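Local coordinates for squalene synthase HpnC (Alicyclobacillus acidocaldarius subsp. acidocaldarius, PDB 4HD1), which probably acts as a squalene synthase, joining isoprenyl diphosphates head to head as other enzymes of the squalene/phytoene synthase family do, at residues 31-36 with 240-245; 49-54 with 69-73; 104-109 with 140-144. All coordinates share one frame; numbering follows the deposited sequence.

Starting from the N terminus, residues 31-36 come first, at the end of helix 29-32, and their partners at 240-245 lie on the last helix, 236-257; contact 1 therefore closes a loop of some 200 residues that encloses the other two. Within it, contact 2 closes a short hairpin between helices 41-56 and 65-81, and contact 3 follows in series, joining helix 104-118 to helix 137-146. Contacts 2 and 3 touch, Phe50 and Val54 meeting Phe106 and Leu109, so helix 41-56 packs against both helix 65-81 and helix 104-118. Contact 1 stands apart, its nearest atoms about 5 Å from contact 3, and ties the chain after helix 29-32 to the last helix.

Contact 1: 31-36 with 240-245; sequences VVSLFV and RQLKLY
Gln241 reaches from helix 236-257 into the chain that leaves helix 29-32, and its amide is used at both ends. OE1 accepts the backbone N-H of Phe35 (N to OE1 3.0 Å), while NE2 donates to Val31 O at 3.2 Å. CG lies anti to the backbone N (chi1 -161°) and the chain then bends at chi2 (67°), which brings the amide between the two backbone groups. One turn further along, Tyr245 OH donates to Val32 O at 2.8 Å, in the carbonyl plane and on a lone pair.

Packing is closest around Phe35, on the type I turn from Ser33 to Val36. One face of its ring lies over the backbone of Arg240 and Gln241, with the ring plane 78° from the Gln241 amide, and Leu244 CD2 meets the ring edge 3.6 Å from CE2. With an alanine for Gln241, the Phe35 N-H would probably lose its acceptor and Val31 O one of its two donors, leaving the turn less firmly tied to the helix. The outer side is looser: Val31 CG1 only grazes Leu244 CD2 at 3.9 Å, and exposed Arg240 extends past the ring edge.

Val31 O also accepts from Leu34 N. Neutral side chains of the last helix thus serve the final carbonyls of helix 29-32, so this end is fixed by directed hydrogen bonds without any ion pair across the two segments.

Contact 2: 49-54 with 69-73; sequences AFCRGV and LDAYE
Tyr72 crosses from helix 65-81 to the backbone of helix 41-56, where its hydroxyl donates to Phe50 O at 2.7 Å. The approach is well off the line of the carbonyl, with a C=O...donor angle of 119°, yet it lies in the carbonyl plane, on a lone pair. That oxygen is gripped twice, because Val54 N also donates to it at 3.3 Å within the helix. Beside it, Gly53 CA comes to 3.2 Å from Tyr72 OH. A beta carbon on Gly53 would point toward the phenol and clash with its oxygen, so the lack of a side chain at Gly53 probably lets Tyr72 come this close.

Around the bond lies an apolar shell. Phe50 CE1 meets Tyr72 CE2 at 3.6 Å, the two rings forming an oblique pair. Val54 CG2 touches the same CE2 at 3.7 Å, crossing the tyrosine at about a right angle, and Val54 CG1 meets Leu69 CD2 more loosely, at 4.3 Å.

The two segments form an antiparallel helix pair, their axes 11.6 Å apart at closest approach and their directions at 159°. This spacing is bridged mainly by Tyr72, whose CG is anti to the backbone N (chi1 -160°) and whose ring extends toward the partner helix. The aspartate-rich sequence that begins in the last turn of helix 41-56 is consistent with the first such motif of this family, which in relatives binds diphosphate through magnesium.

Further out, the rings are held by other aromatic groups: Phe89 of helix 87-99 packs edge-to-face with Tyr72, and Phe106 of helix 104-118 does the same with Phe50. On the same helix as Phe106, Arg114 forms salt bridges with both Asp70 and Glu73.

Contact 3: 104-109 with 140-144; sequences EPFLRL and GRLVL
Leu142 of helix 137-146 packs into helix 104-118 near its first turn, within the all-helical fold of the squalene/phytoene synthases, and lies against Pro105, Phe106 and Leu109. Its CD1 lies over one face of the Phe106 ring, 4.1 Å from the centroid and 18° off the normal, a CH-pi contact. The other methyl, CD2, comes to 3.5 Å from Phe106 CE2 and also approaches Pro105 CB at 3.7 Å. Leu109 arrives from the next turn, its CD1 meeting Leu142 CD1 tip to tip at 4.2 Å.

These segments run antiparallel, with a crossing angle of -153° and axes 10.1 Å apart at their closest. No hydrogen bond spans them, so the pairing of the helices rests on this apolar wedge, backed by Val47 of helix 41-56, which touches Leu142.

Toward solvent the contact becomes charged. Arg108 NH2 lies 3.0 Å from Glu104 OE2, an ion pair in which the carboxylate oxygen sits above the guanidinium plane and no N-H points at it. The other oxygen, Glu104 OE1, is at the edge of the Arg141 guanidinium, 4.2 Å from NH1 and beyond salt-bridge range. Arg141, extended from CG to NE, instead has its salt bridge with Asp159 through NH2. Arg108 NH1 and Arg141 NH1 are 3.9 Å apart, and the carboxylates of Glu104 and Asp159 probably offset this crowding of like charge.

Contact 1: 31-36 with 240-245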
loop_
_atom_site.group_PDB
_atom_site.type_symbol
_atom_site.label_atom_id
_atom_site.label_comp_id
_atom_site.label_asym_id
_atom_site.label_seq_id
_atom_site.Cartn_x
_atom_site.Cartn_y
_atom_site.Cartn_z
ATOM N N VAL A 31 -3.242 -1.819 15.042
ATOM C CA VAL A 31 -3.050 -3.176 14.539
ATOM C C VAL A 31 -1.823 -3.209 13.635
ATOM O O VAL A 31 -0.944 -4.054 13.805
ATOM C CB VAL A 31 -4.283 -3.692 13.761
ATOM C CG1 VAL A 31 -4.088 -5.140 13.342
ATOM C CG2 VAL A 31 -5.544 -3.566 14.598
ATOM N N VAL A 32 -1.773 -2.275 12.685
ATOM C CA VAL A 32 -0.663 -2.143 11.727
ATOM C C VAL A 32 0.707 -2.044 12.423
ATOM O O VAL A 32 1.727 -2.443 11.850
ATOM C CB VAL A 32 -0.898 -0.944 10.754
ATOM C CG1 VAL A 32 0.328 -0.650 9.893
ATOM C CG2 VAL A 32 -2.108 -1.197 9.861
ATOM N N SER A 33 0.716 -1.543 13.661
ATOM C CA SER A 33 1.954 -1.315 14.406
ATOM C C SER A 33 2.024 -2.062 15.747
ATOM O O SER A 33 2.899 -1.770 16.577
ATOM C CB SER A 33 2.130 0.180 14.651
ATOM O OG SER A 33 1.291 0.583 15.717
ATOM N N LEU A 34 1.111 -3.016 15.948
ATOM C CA LEU A 34 0.999 -3.787 17.203
ATOM C C LEU A 34 2.270 -4.570 17.572
ATOM O O LEU A 34 2.458 -4.971 18.724
ATOM C CB LEU A 34 -0.204 -4.738 17.102
ATOM C CG LEU A 34 -0.579 -5.759 18.180
ATOM C CD1 LEU A 34 -1.186 -5.092 19.403
ATOM C CD2 LEU A 34 -1.551 -6.769 17.589
ATOM N N PHE A 35 3.140 -4.776 16.587
ATOM C CA PHE A 35 4.337 -5.577 16.769
ATOM C C PHE A 35 5.616 -4.773 16.712
ATOM O O PHE A 35 6.692 -5.301 16.984
ATOM C CB PHE A 35 4.414 -6.633 15.681
ATOM C CG PHE A 35 3.352 -7.675 15.773
ATOM C CD1 PHE A 35 3.520 -8.771 16.603
ATOM C CD2 PHE A 35 2.183 -7.565 15.023
ATOM C CE1 PHE A 35 2.547 -9.746 16.676
ATOM C CE2 PHE A 35 1.203 -8.531 15.096
ATOM C CZ PHE A 35 1.389 -9.624 15.921
ATOM N N VAL A 36 5.502 -3.506 16.336
ATOM C CA VAL A 36 6.675 -2.672 16.096
ATOM C C VAL A 36 7.277 -2.227 17.432
ATOM O O VAL A 36 6.568 -1.636 18.260
ATOM C CB VAL A 36 6.330 -1.461 15.188
ATOM C CG1 VAL A 36 7.569 -0.621 14.904
ATOM C CG2 VAL A 36 5.689 -1.937 13.881
ATOM N N ARG A 240 5.769 -11.721 12.848
ATOM C CA ARG A 240 4.383 -11.759 13.324
ATOM C C ARG A 240 3.513 -10.681 12.675
ATOM O O ARG A 240 2.333 -10.914 12.395
ATOM C CB ARG A 240 4.324 -11.649 14.846
ATOM C CG ARG A 240 4.991 -12.796 15.584
ATOM C CD ARG A 240 4.678 -12.771 17.075
ATOM N NE ARG A 240 5.877 -13.059 17.864
ATOM C CZ ARG A 240 6.544 -12.158 18.582
ATOM N NH1 ARG A 240 6.126 -10.898 18.648
ATOM N NH2 ARG A 240 7.630 -12.520 19.245
ATOM N N GLN A 241 4.099 -9.510 12.427
ATOM C CA GLN A 241 3.399 -8.427 11.729
ATOM C C GLN A 241 3.016 -8.878 10.321
ATOM O O GLN A 241 1.866 -8.720 9.901
ATOM C CB GLN A 241 4.261 -7.160 11.664
ATOM C CG GLN A 241 3.487 -5.885 11.371
ATOM C CD GLN A 241 2.549 -5.514 12.509
ATOM O OE1 GLN A 241 2.979 -5.033 13.562
ATOM N NE2 GLN A 241 1.258 -5.751 12.306
ATOM N N LEU A 242 3.983 -9.457 9.606
ATOM C CA LEU A 242 3.746 -9.978 8.258
ATOM C C LEU A 242 2.712 -11.085 8.261
ATOM O O LEU A 242 1.817 -11.092 7.419
ATOM C CB LEU A 242 5.040 -10.484 7.616
ATOM C CG LEU A 242 6.062 -9.408 7.254
ATOM C CD1 LEU A 242 7.376 -10.081 6.901
ATOM C CD2 LEU A 242 5.579 -8.507 6.120
ATOM N N LYS A 243 2.828 -12.008 9.213
ATOM C CA LYS A 243 1.879 -13.112 9.312
ATOM C C LYS A 243 0.470 -12.540 9.413
ATOM O O LYS A 243 -0.466 -12.967 8.734
ATOM C CB LYS A 243 2.201 -13.998 10.516
ATOM C CG LYS A 243 1.206 -15.130 10.745
ATOM C CD LYS A 243 1.780 -16.183 11.691
ATOM C CE LYS A 243 0.696 -17.070 12.284
ATOM N NZ LYS A 243 1.216 -17.918 13.399
ATOM N N LEU A 244 0.331 -11.538 10.246
ATOM C CA LEU A 244 -0.958 -10.956 10.495
ATOM C C LEU A 244 -1.524 -10.192 9.287
ATOM O O LEU A 244 -2.721 -10.286 9.010
ATOM C CB LEU A 244 -0.864 -10.078 11.723
ATOM C CG LEU A 244 -2.091 -9.224 11.994
ATOM C CD1 LEU A 244 -3.290 -10.099 12.353
ATOM C CD2 LEU A 244 -1.783 -8.259 13.133
ATOM N N TYR A 245 -0.690 -9.454 8.556
ATOM C CA TYR A 245 -1.145 -8.905 7.273
ATOM C C TYR A 245 -1.630 -10.042 6.370
ATOM O O TYR A 245 -2.697 -9.937 5.755
ATOM C CB TYR A 245 -0.039 -8.119 6.561
ATOM C CG TYR A 245 0.507 -6.911 7.307
ATOM C CD1 TYR A 245 -0.277 -6.201 8.224
ATOM C CD2 TYR A 245 1.809 -6.458 7.059
ATOM C CE1 TYR A 245 0.230 -5.090 8.889
ATOM C CE2 TYR A 245 2.326 -5.350 7.715
ATOM C CZ TYR A 245 1.532 -4.668 8.625
ATOM O OH TYR A 245 2.048 -3.570 9.276
#

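Contact 2: 49-54 with 69-73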
loop_
_atom_site.group_PDB
_atom_site.type_symbol
_atom_site.label_atom_id
_atom_site.label_comp_id
_atom_site.label_asym_id
_atom_site.label_seq_id
_atom_site.Cartn_x
_atom_site.Cartn_y
_atom_site.Cartn_z
ATOM N N ALA A 49 2.888 9.135 7.732
ATOM C CA ALA A 49 2.548 10.543 7.488
ATOM C C ALA A 49 2.893 10.915 6.048
ATOM O O ALA A 49 2.112 11.579 5.381
ATOM C CB ALA A 49 3.240 11.481 8.471
ATOM N N PHE A 50 4.040 10.458 5.550
ATOM C CA PHE A 50 4.375 10.667 4.144
ATOM C C PHE A 50 3.299 10.107 3.195
ATOM O O PHE A 50 2.903 10.784 2.246
ATOM C CB PHE A 50 5.757 10.096 3.801
ATOM C CG PHE A 50 6.043 10.073 2.321
ATOM C CD1 PHE A 50 6.635 11.171 1.692
ATOM C CD2 PHE A 50 5.691 8.968 1.548
ATOM C CE1 PHE A 50 6.882 11.158 0.329
ATOM C CE2 PHE A 50 5.929 8.953 0.184
ATOM C CZ PHE A 50 6.527 10.049 -0.425
ATOM N N CYS A 51 2.834 8.883 3.448
ATOM C CA CYS A 51 1.788 8.264 2.618
ATOM C C CYS A 51 0.454 9.013 2.713
ATOM O O CYS A 51 -0.248 9.158 1.716
ATOM C CB CYS A 51 1.580 6.793 2.984
ATOM S SG CYS A 51 3.032 5.750 2.744
ATOM N N ARG A 52 0.113 9.480 3.916
ATOM C CA ARG A 52 -1.070 10.310 4.114
ATOM C C ARG A 52 -1.007 11.546 3.211
ATOM O O ARG A 52 -2.007 11.931 2.605
ATOM C CB ARG A 52 -1.212 10.729 5.583
ATOM C CG ARG A 52 -2.403 11.644 5.855
ATOM C CD ARG A 52 -2.107 12.674 6.935
ATOM N NE ARG A 52 -3.072 13.774 6.911
ATOM C CZ ARG A 52 -4.073 13.936 7.776
ATOM N NH1 ARG A 52 -4.258 13.072 8.770
ATOM N NH2 ARG A 52 -4.891 14.973 7.649
ATOM N N GLY A 53 0.178 12.149 3.125
ATOM C CA GLY A 53 0.406 13.320 2.280
ATOM C C GLY A 53 0.098 13.045 0.821
ATOM O O GLY A 53 -0.493 13.881 0.147
ATOM N N VAL A 54 0.489 11.869 0.332
ATOM C CA VAL A 54 0.172 11.474 -1.045
ATOM C C VAL A 54 -1.331 11.202 -1.215
ATOM O O VAL A 54 -1.919 11.596 -2.223
ATOM C CB VAL A 54 1.003 10.258 -1.535
ATOM C CG1 VAL A 54 0.861 10.086 -3.046
ATOM C CG2 VAL A 54 2.473 10.413 -1.169
ATOM N N LEU A 69 1.808 17.328 -6.563
ATOM C CA LEU A 69 2.642 16.135 -6.448
ATOM C C LEU A 69 4.099 16.430 -6.772
ATOM O O LEU A 69 4.996 15.886 -6.126
ATOM C CB LEU A 69 2.125 15.010 -7.350
ATOM C CG LEU A 69 0.841 14.284 -6.948
ATOM C CD1 LEU A 69 0.430 13.355 -8.073
ATOM C CD2 LEU A 69 1.000 13.511 -5.644
ATOM N N ASP A 70 4.322 17.286 -7.771
ATOM C CA ASP A 70 5.666 17.752 -8.121
ATOM C C ASP A 70 6.315 18.501 -6.959
ATOM O O ASP A 70 7.497 18.307 -6.677
ATOM C CB ASP A 70 5.633 18.651 -9.365
ATOM C CG ASP A 70 5.429 17.871 -10.660
ATOM O OD1 ASP A 70 5.157 16.646 -10.612
ATOM O OD2 ASP A 70 5.536 18.495 -11.738
ATOM N N ALA A 71 5.540 19.352 -6.290
ATOM C CA ALA A 71 6.028 20.085 -5.126
ATOM C C ALA A 71 6.295 19.126 -3.972
ATOM O O ALA A 71 7.250 19.306 -3.210
ATOM C CB ALA A 71 5.035 21.161 -4.714
ATOM N N TYR A 72 5.451 18.102 -3.855
ATOM C CA TYR A 72 5.584 17.103 -2.798
ATOM C C TYR A 72 6.820 16.243 -3.046
ATOM O O TYR A 72 7.512 15.843 -2.106
ATOM C CB TYR A 72 4.323 16.247 -2.724
ATOM C CG TYR A 72 4.129 15.513 -1.417
ATOM C CD1 TYR A 72 3.652 16.172 -0.281
ATOM C CD2 TYR A 72 4.398 14.146 -1.322
ATOM C CE1 TYR A 72 3.462 15.491 0.916
ATOM C CE2 TYR A 72 4.212 13.456 -0.131
ATOM C CZ TYR A 72 3.745 14.130 0.981
ATOM O OH TYR A 72 3.563 13.430 2.152
ATOM N N GLU A 73 7.097 15.982 -4.320
ATOM C CA GLU A 73 8.301 15.268 -4.728
ATOM C C GLU A 73 9.547 16.111 -4.442
ATOM O O GLU A 73 10.585 15.572 -4.046
ATOM C CB GLU A 73 8.216 14.897 -6.209
ATOM C CG GLU A 73 9.386 14.079 -6.726
ATOM C CD GLU A 73 9.164 13.578 -8.138
ATOM O OE1 GLU A 73 10.049 13.804 -8.989
ATOM O OE2 GLU A 73 8.105 12.966 -8.399
#

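Contact 3: 104-109 with 140-144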
loop_
_atom_site.group_PDB
_atom_site.type_symbol
_atom_site.label_atom_id
_atom_site.label_comp_id
_atom_site.label_asym_id
_atom_site.label_seq_id
_atom_site.Cartn_x
_atom_site.Cartn_y
_atom_site.Cartn_z
ATOM N N GLU A 104 13.765 5.394 -4.086
ATOM C CA GLU A 104 12.830 4.840 -5.073
ATOM C C GLU A 104 11.409 4.530 -4.547
ATOM O O GLU A 104 10.427 4.879 -5.202
ATOM C CB GLU A 104 13.433 3.616 -5.785
ATOM C CG GLU A 104 12.614 3.138 -6.978
ATOM C CD GLU A 104 13.082 1.806 -7.541
ATOM O OE1 GLU A 104 13.404 0.881 -6.757
ATOM O OE2 GLU A 104 13.111 1.675 -8.782
ATOM N N PRO A 105 11.292 3.880 -3.372
ATOM C CA PRO A 105 9.927 3.578 -2.919
ATOM C C PRO A 105 9.071 4.815 -2.660
ATOM O O PRO A 105 7.872 4.793 -2.941
ATOM C CB PRO A 105 10.148 2.802 -1.619
ATOM C CG PRO A 105 11.514 2.220 -1.759
ATOM C CD PRO A 105 12.308 3.250 -2.505
ATOM N N PHE A 106 9.678 5.878 -2.134
ATOM C CA PHE A 106 8.962 7.134 -1.910
ATOM C C PHE A 106 8.486 7.743 -3.230
ATOM O O PHE A 106 7.318 8.131 -3.348
ATOM C CB PHE A 106 9.832 8.130 -1.150
ATOM C CG PHE A 106 10.119 7.722 0.263
ATOM C CD1 PHE A 106 9.189 7.951 1.270
ATOM C CD2 PHE A 106 11.324 7.111 0.590
ATOM C CE1 PHE A 106 9.453 7.572 2.578
ATOM C CE2 PHE A 106 11.595 6.737 1.894
ATOM C CZ PHE A 106 10.658 6.966 2.892
ATOM N N LEU A 107 9.387 7.804 -4.214
ATOM C CA LEU A 107 9.056 8.285 -5.562
ATOM C C LEU A 107 7.987 7.429 -6.246
ATOM O O LEU A 107 7.227 7.929 -7.062
ATOM C CB LEU A 107 10.305 8.349 -6.450
ATOM C CG LEU A 107 11.429 9.327 -6.100
ATOM C CD1 LEU A 107 12.670 9.016 -6.926
ATOM C CD2 LEU A 107 11.003 10.774 -6.302
ATOM N N ARG A 108 7.932 6.143 -5.915
ATOM C CA ARG A 108 6.932 5.253 -6.508
ATOM C C ARG A 108 5.541 5.468 -5.927
ATOM O O ARG A 108 4.544 5.388 -6.645
ATOM C CB ARG A 108 7.360 3.793 -6.404
ATOM C CG ARG A 108 8.405 3.452 -7.440
ATOM C CD ARG A 108 8.794 1.991 -7.416
ATOM N NE ARG A 108 9.550 1.659 -8.619
ATOM C CZ ARG A 108 10.120 0.481 -8.851
ATOM N NH1 ARG A 108 10.029 -0.499 -7.960
ATOM N NH2 ARG A 108 10.786 0.283 -9.978
ATOM N N LEU A 109 5.485 5.759 -4.634
ATOM C CA LEU A 109 4.220 6.069 -3.977
ATOM C C LEU A 109 3.619 7.357 -4.519
ATOM O O LEU A 109 2.396 7.470 -4.631
ATOM C CB LEU A 109 4.411 6.169 -2.466
ATOM C CG LEU A 109 4.561 4.811 -1.794
ATOM C CD1 LEU A 109 5.212 4.972 -0.429
ATOM C CD2 LEU A 109 3.215 4.096 -1.704
ATOM N N GLY A 140 5.811 -2.132 1.755
ATOM C CA GLY A 140 6.515 -3.325 2.203
ATOM C C GLY A 140 8.017 -3.147 2.197
ATOM O O GLY A 140 8.692 -3.518 3.157
ATOM N N ARG A 141 8.539 -2.557 1.127
ATOM C CA ARG A 141 9.977 -2.304 1.005
ATOM C C ARG A 141 10.528 -1.358 2.088
ATOM O O ARG A 141 11.606 -1.607 2.651
ATOM C CB ARG A 141 10.311 -1.805 -0.403
ATOM C CG ARG A 141 10.075 -2.880 -1.454
ATOM C CD ARG A 141 10.394 -2.431 -2.870
ATOM N NE ARG A 141 10.393 -3.595 -3.752
ATOM C CZ ARG A 141 11.081 -3.696 -4.887
ATOM N NH1 ARG A 141 11.832 -2.689 -5.315
ATOM N NH2 ARG A 141 11.015 -4.813 -5.598
ATOM N N LEU A 142 9.776 -0.295 2.381
ATOM C CA LEU A 142 10.131 0.646 3.444
ATOM C C LEU A 142 10.056 0.005 4.833
ATOM O O LEU A 142 10.903 0.276 5.686
ATOM C CB LEU A 142 9.257 1.907 3.378
ATOM C CG LEU A 142 9.417 2.771 2.119
ATOM C CD1 LEU A 142 8.357 3.857 2.046
ATOM C CD2 LEU A 142 10.820 3.361 2.007
ATOM N N VAL A 143 9.049 -0.842 5.049
ATOM C CA VAL A 143 8.927 -1.596 6.296
ATOM C C VAL A 143 10.147 -2.507 6.516
ATOM O O VAL A 143 10.718 -2.529 7.616
ATOM C CB VAL A 143 7.586 -2.379 6.368
ATOM C CG1 VAL A 143 7.618 -3.449 7.459
ATOM C CG2 VAL A 143 6.423 -1.412 6.592
ATOM N N LEU A 144 10.562 -3.230 5.472
ATOM C CA LEU A 144 11.787 -4.036 5.542
ATOM C C LEU A 144 12.974 -3.142 5.871
ATOM O O LEU A 144 13.813 -3.493 6.704
ATOM C CB LEU A 144 12.051 -4.780 4.227
ATOM C CG LEU A 144 11.133 -5.943 3.848
ATOM C CD1 LEU A 144 11.488 -6.447 2.455
ATOM C CD2 LEU A 144 11.229 -7.064 4.879
#